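Long-range contact in octenoyl-CoA reductase/carboxylase (PDB 4A0S), which probably reduces and carboxylates 2-octenoyl-CoA with NADPH, supplying an unusual extender unit for cinnabaramide polyketide biosynthesis: residues V41-G53 / L390-T402. Sequence-based numbering, arbitrary orientation.
Sequences VADKDVRKSLRLG and LAEAAEACRVVQT
Val46 fits as a knob into the hole formed by Ala394, Cys397, Arg398 and Gln401, and on this buried side the apolar packing is close: its CG2 lies 3.6 Å from Cys397 CB. Leu50 CD1 packs against the same Cys397 CB, and Val79 and Ala82 of helix 76-82 help to seal this part. Gln401, extended beyond CG, runs past Val46 in the opposite direction and uses both ends of its amide; NE2 donates to Lys44 O (2.8 Å, 174°), while OE1 accepts from Val46 N and, from the opposite face, Arg398 NH1. In this zinc-type alcohol dehydrogenase fold, helix 393-401 links parallel strands 384-389 and 408-412 of the catalytic domain's sheet, a beta-alpha-beta crossover; its Val400 touches the bound NADP. Toward solvent, charge replaces apolar packing. Arg398, bent at chi2 (64°), meets Asp43 end-on, NH1 to OD1 at 2.7 Å and NH2 to OD2 at 2.6 Å, the planes nearly coplanar. Asp45 stacks over one face of that guanidinium; Arg47 grips it side-on, and its OD1 also accepts from Arg47 N, capping the weakly bonded helical turn 46-49. A leucine in place of Arg398 would probably leave Asp43 without its charged mate and Gln401 OE1 with one donor fewer. Arg47 NH1 reaches Glu395 OE1 at 3.2 Å by a more bent bond (147°). At the other end of the contact from Asp43, exposed Leu52 rests its CD1 on Leu390 CG.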
loop_
_atom_site.group_PDB
_atom_site.type_symbol
_atom_site.label_atom_id
_atom_site.label_comp_id
_atom_site.label_asym_id
_atom_site.label_seq_id
_atom_site.Cartn_x
_atom_site.Cartn_y
_atom_site.Cartn_z
ATOM N N VAL A 41 -39.064 -15.840 18.318
ATOM C CA VAL A 41 -38.474 -16.532 19.468
ATOM C C VAL A 41 -37.274 -15.714 19.935
ATOM O O VAL A 41 -36.420 -15.360 19.124
ATOM C CB VAL A 41 -38.087 -17.987 19.101
ATOM C CG1 VAL A 41 -37.177 -18.626 20.155
ATOM C CG2 VAL A 41 -39.351 -18.823 18.885
ATOM N N ALA A 42 -37.241 -15.388 21.231
ATOM C CA ALA A 42 -36.220 -14.509 21.816
ATOM C C ALA A 42 -34.846 -15.158 21.881
ATOM O O ALA A 42 -33.906 -14.696 21.235
ATOM C CB ALA A 42 -36.647 -14.051 23.204
ATOM N N ASP A 43 -34.742 -16.219 22.673
ATOM C CA ASP A 43 -33.522 -17.003 22.762
ATOM C C ASP A 43 -33.651 -18.201 21.831
ATOM O O ASP A 43 -34.295 -19.185 22.170
ATOM C CB ASP A 43 -33.275 -17.444 24.208
ATOM C CG ASP A 43 -32.175 -18.492 24.337
ATOM O OD1 ASP A 43 -31.324 -18.618 23.427
ATOM O OD2 ASP A 43 -32.169 -19.191 25.366
ATOM N N LYS A 44 -33.029 -18.093 20.661
ATOM C CA LYS A 44 -33.120 -19.116 19.616
ATOM C C LYS A 44 -32.123 -20.232 19.869
ATOM O O LYS A 44 -31.067 -20.322 19.227
ATOM C CB LYS A 44 -32.911 -18.483 18.246
ATOM C CG LYS A 44 -33.833 -17.299 18.015
ATOM C CD LYS A 44 -33.612 -16.643 16.680
ATOM C CE LYS A 44 -34.620 -15.516 16.481
ATOM N NZ LYS A 44 -34.605 -15.077 15.059
ATOM N N ASP A 45 -32.478 -21.069 20.835
ATOM C CA ASP A 45 -31.628 -22.133 21.331
ATOM C C ASP A 45 -31.146 -23.020 20.195
ATOM O O ASP A 45 -31.924 -23.829 19.654
ATOM C CB ASP A 45 -32.415 -22.961 22.361
ATOM C CG ASP A 45 -31.554 -23.984 23.088
ATOM O OD1 ASP A 45 -30.425 -24.244 22.641
ATOM O OD2 ASP A 45 -32.027 -24.546 24.110
ATOM N N VAL A 46 -29.863 -22.880 19.844
ATOM C CA VAL A 46 -29.296 -23.651 18.724
ATOM C C VAL A 46 -29.538 -25.135 18.898
ATOM O O VAL A 46 -29.522 -25.882 17.928
ATOM C CB VAL A 46 -27.783 -23.466 18.562
ATOM C CG1 VAL A 46 -27.464 -22.029 18.283
ATOM C CG2 VAL A 46 -27.018 -24.049 19.783
ATOM N N ARG A 47 -29.750 -25.571 20.138
ATOM C CA ARG A 47 -29.899 -26.999 20.379
ATOM C C ARG A 47 -31.255 -27.471 19.890
ATOM O O ARG A 47 -31.481 -28.666 19.753
ATOM C CB ARG A 47 -29.731 -27.322 21.855
ATOM C CG ARG A 47 -28.357 -26.973 22.384
ATOM C CD ARG A 47 -28.332 -27.057 23.897
ATOM N NE ARG A 47 -29.272 -26.103 24.470
ATOM C CZ ARG A 47 -29.469 -25.936 25.776
ATOM N NH1 ARG A 47 -28.775 -26.641 26.658
ATOM N NH2 ARG A 47 -30.342 -25.038 26.197
ATOM N N LYS A 48 -32.159 -26.533 19.622
ATOM C CA LYS A 48 -33.484 -26.895 19.114
ATOM C C LYS A 48 -33.467 -27.136 17.602
ATOM O O LYS A 48 -34.320 -27.845 17.060
ATOM C CB LYS A 48 -34.521 -25.838 19.496
ATOM C CG LYS A 48 -34.695 -25.702 20.989
ATOM C CD LYS A 48 -35.861 -24.807 21.335
ATOM C CE LYS A 48 -36.122 -24.811 22.840
ATOM N NZ LYS A 48 -36.296 -26.196 23.382
ATOM N N SER A 49 -32.465 -26.572 16.933
ATOM C CA SER A 49 -32.340 -26.687 15.486
ATOM C C SER A 49 -31.293 -27.704 15.082
ATOM O O SER A 49 -31.496 -28.456 14.127
ATOM C CB SER A 49 -31.986 -25.340 14.896
ATOM O OG SER A 49 -30.778 -24.899 15.480
ATOM N N LEU A 50 -30.171 -27.725 15.800
ATOM C CA LEU A 50 -29.083 -28.648 15.495
ATOM C C LEU A 50 -29.530 -30.097 15.534
ATOM O O LEU A 50 -30.219 -30.512 16.464
ATOM C CB LEU A 50 -27.901 -28.417 16.429
ATOM C CG LEU A 50 -27.124 -27.144 16.072
ATOM C CD1 LEU A 50 -26.068 -26.825 17.124
ATOM C CD2 LEU A 50 -26.482 -27.240 14.674
ATOM N N ARG A 51 -29.170 -30.845 14.497
ATOM C CA ARG A 51 -29.479 -32.270 14.403
ATOM C C ARG A 51 -28.169 -33.008 14.274
ATOM O O ARG A 51 -27.220 -32.483 13.688
ATOM C CB ARG A 51 -30.340 -32.590 13.178
ATOM C CG ARG A 51 -31.523 -31.649 12.924
ATOM C CD ARG A 51 -32.764 -31.998 13.738
ATOM N NE ARG A 51 -33.611 -30.816 13.927
ATOM C CZ ARG A 51 -34.635 -30.734 14.782
ATOM N NH1 ARG A 51 -34.968 -31.773 15.535
ATOM N NH2 ARG A 51 -35.333 -29.607 14.879
ATOM N N LEU A 52 -28.098 -34.204 14.851
ATOM C CA LEU A 52 -26.957 -35.060 14.610
ATOM C C LEU A 52 -27.459 -36.373 14.065
ATOM O O LEU A 52 -28.196 -37.094 14.737
ATOM C CB LEU A 52 -26.136 -35.283 15.875
ATOM C CG LEU A 52 -24.802 -35.995 15.670
ATOM C CD1 LEU A 52 -23.831 -35.125 14.879
ATOM C CD2 LEU A 52 -24.213 -36.331 17.045
ATOM N N GLY A 53 -27.056 -36.669 12.832
ATOM C CA GLY A 53 -27.463 -37.903 12.182
ATOM C C GLY A 53 -26.749 -38.067 10.860
ATOM O O GLY A 53 -25.995 -37.166 10.411
ATOM N N LEU A 390 -18.498 -34.745 19.129
ATOM C CA LEU A 390 -19.529 -34.426 18.157
ATOM C C LEU A 390 -20.926 -34.679 18.740
ATOM O O LEU A 390 -21.840 -33.886 18.510
ATOM C CB LEU A 390 -19.313 -35.203 16.851
ATOM C CG LEU A 390 -20.202 -34.711 15.699
ATOM C CD1 LEU A 390 -20.078 -33.192 15.449
ATOM C CD2 LEU A 390 -19.915 -35.499 14.456
ATOM N N ALA A 391 -21.069 -35.772 19.492
ATOM C CA ALA A 391 -22.322 -36.115 20.187
ATOM C C ALA A 391 -22.907 -34.911 20.918
ATOM O O ALA A 391 -24.129 -34.745 20.994
ATOM C CB ALA A 391 -22.074 -37.238 21.180
ATOM N N GLU A 392 -22.023 -34.069 21.444
ATOM C CA GLU A 392 -22.446 -32.930 22.229
ATOM C C GLU A 392 -22.171 -31.610 21.538
ATOM O O GLU A 392 -22.056 -30.592 22.200
ATOM C CB GLU A 392 -21.744 -32.959 23.586
ATOM C CG GLU A 392 -22.052 -34.212 24.387
ATOM C CD GLU A 392 -21.119 -34.371 25.581
ATOM O OE1 GLU A 392 -20.773 -33.342 26.202
ATOM O OE2 GLU A 392 -20.714 -35.521 25.871
ATOM N N ALA A 393 -22.058 -31.632 20.209
ATOM C CA ALA A 393 -21.754 -30.418 19.444
ATOM C C ALA A 393 -22.838 -29.359 19.590
ATOM O O ALA A 393 -22.548 -28.166 19.597
ATOM C CB ALA A 393 -21.520 -30.749 17.974
ATOM N N ALA A 394 -24.089 -29.796 19.742
ATOM C CA ALA A 394 -25.186 -28.843 19.993
ATOM C C ALA A 394 -24.938 -28.009 21.269
ATOM O O ALA A 394 -25.110 -26.792 21.283
ATOM C CB ALA A 394 -26.514 -29.572 20.069
ATOM N N GLU A 395 -24.514 -28.689 22.324
ATOM C CA GLU A 395 -24.205 -28.053 23.594
ATOM C C GLU A 395 -23.026 -27.134 23.411
ATOM O O GLU A 395 -23.049 -25.994 23.859
ATOM C CB GLU A 395 -23.865 -29.111 24.645
ATOM C CG GLU A 395 -23.544 -28.555 26.023
ATOM C CD GLU A 395 -24.658 -27.697 26.587
ATOM O OE1 GLU A 395 -25.848 -27.932 26.263
ATOM O OE2 GLU A 395 -24.334 -26.768 27.349
ATOM N N ALA A 396 -21.998 -27.632 22.731
ATOM C CA ALA A 396 -20.819 -26.821 22.429
ATOM C C ALA A 396 -21.255 -25.526 21.771
ATOM O O ALA A 396 -20.837 -24.448 22.164
ATOM C CB ALA A 396 -19.855 -27.584 21.550
ATOM N N CYS A 397 -22.137 -25.648 20.788
ATOM C CA CYS A 397 -22.705 -24.504 20.090
ATOM C C CYS A 397 -23.476 -23.575 21.025
ATOM O O CYS A 397 -23.280 -22.355 21.012
ATOM C CB CYS A 397 -23.608 -24.994 18.975
ATOM S SG CYS A 397 -23.855 -23.774 17.722
ATOM N N ARG A 398 -24.336 -24.169 21.850
ATOM C CA ARG A 398 -25.070 -23.429 22.861
ATOM C C ARG A 398 -24.106 -22.690 23.776
ATOM O O ARG A 398 -24.341 -21.542 24.141
ATOM C CB ARG A 398 -25.932 -24.401 23.672
ATOM C CG ARG A 398 -26.779 -23.769 24.760
ATOM C CD ARG A 398 -27.814 -22.845 24.163
ATOM N NE ARG A 398 -28.771 -22.393 25.161
ATOM C CZ ARG A 398 -29.625 -21.389 24.981
ATOM N NH1 ARG A 398 -29.634 -20.711 23.839
ATOM N NH2 ARG A 398 -30.461 -21.056 25.957
ATOM N N VAL A 399 -23.025 -23.349 24.163
ATOM C CA VAL A 399 -22.032 -22.708 25.022
ATOM C C VAL A 399 -21.573 -21.398 24.398
ATOM O O VAL A 399 -21.607 -20.360 25.045
ATOM C CB VAL A 399 -20.828 -23.646 25.306
ATOM C CG1 VAL A 399 -19.596 -22.838 25.724
ATOM C CG2 VAL A 399 -21.198 -24.686 26.374
ATOM N N VAL A 400 -21.157 -21.463 23.134
ATOM C CA VAL A 400 -20.730 -20.278 22.400
ATOM C C VAL A 400 -21.869 -19.286 22.229
ATOM O O VAL A 400 -21.687 -18.096 22.428
ATOM C CB VAL A 400 -20.118 -20.639 21.029
ATOM C CG1 VAL A 400 -19.855 -19.356 20.190
ATOM C CG2 VAL A 400 -18.840 -21.421 21.243
ATOM N N GLN A 401 -23.049 -19.791 21.884
ATOM C CA GLN A 401 -24.228 -18.934 21.818
ATOM C C GLN A 401 -24.454 -18.142 23.101
ATOM O O GLN A 401 -24.767 -16.959 23.056
ATOM C CB GLN A 401 -25.479 -19.734 21.486
ATOM C CG GLN A 401 -26.689 -18.826 21.302
ATOM C CD GLN A 401 -27.918 -19.588 20.930
ATOM O OE1 GLN A 401 -28.093 -20.719 21.334
ATOM N NE2 GLN A 401 -28.789 -18.962 20.158
ATOM N N THR A 402 -24.292 -18.805 24.241
ATOM C CA THR A 402 -24.591 -18.183 25.523
ATOM C C THR A 402 -23.347 -17.510 26.114
ATOM O O THR A 402 -23.345 -17.104 27.266
ATOM C CB THR A 402 -25.184 -19.202 26.500
ATOM O OG1 THR A 402 -24.289 -20.306 26.600
ATOM C CG2 THR A 402 -26.528 -19.710 25.988
#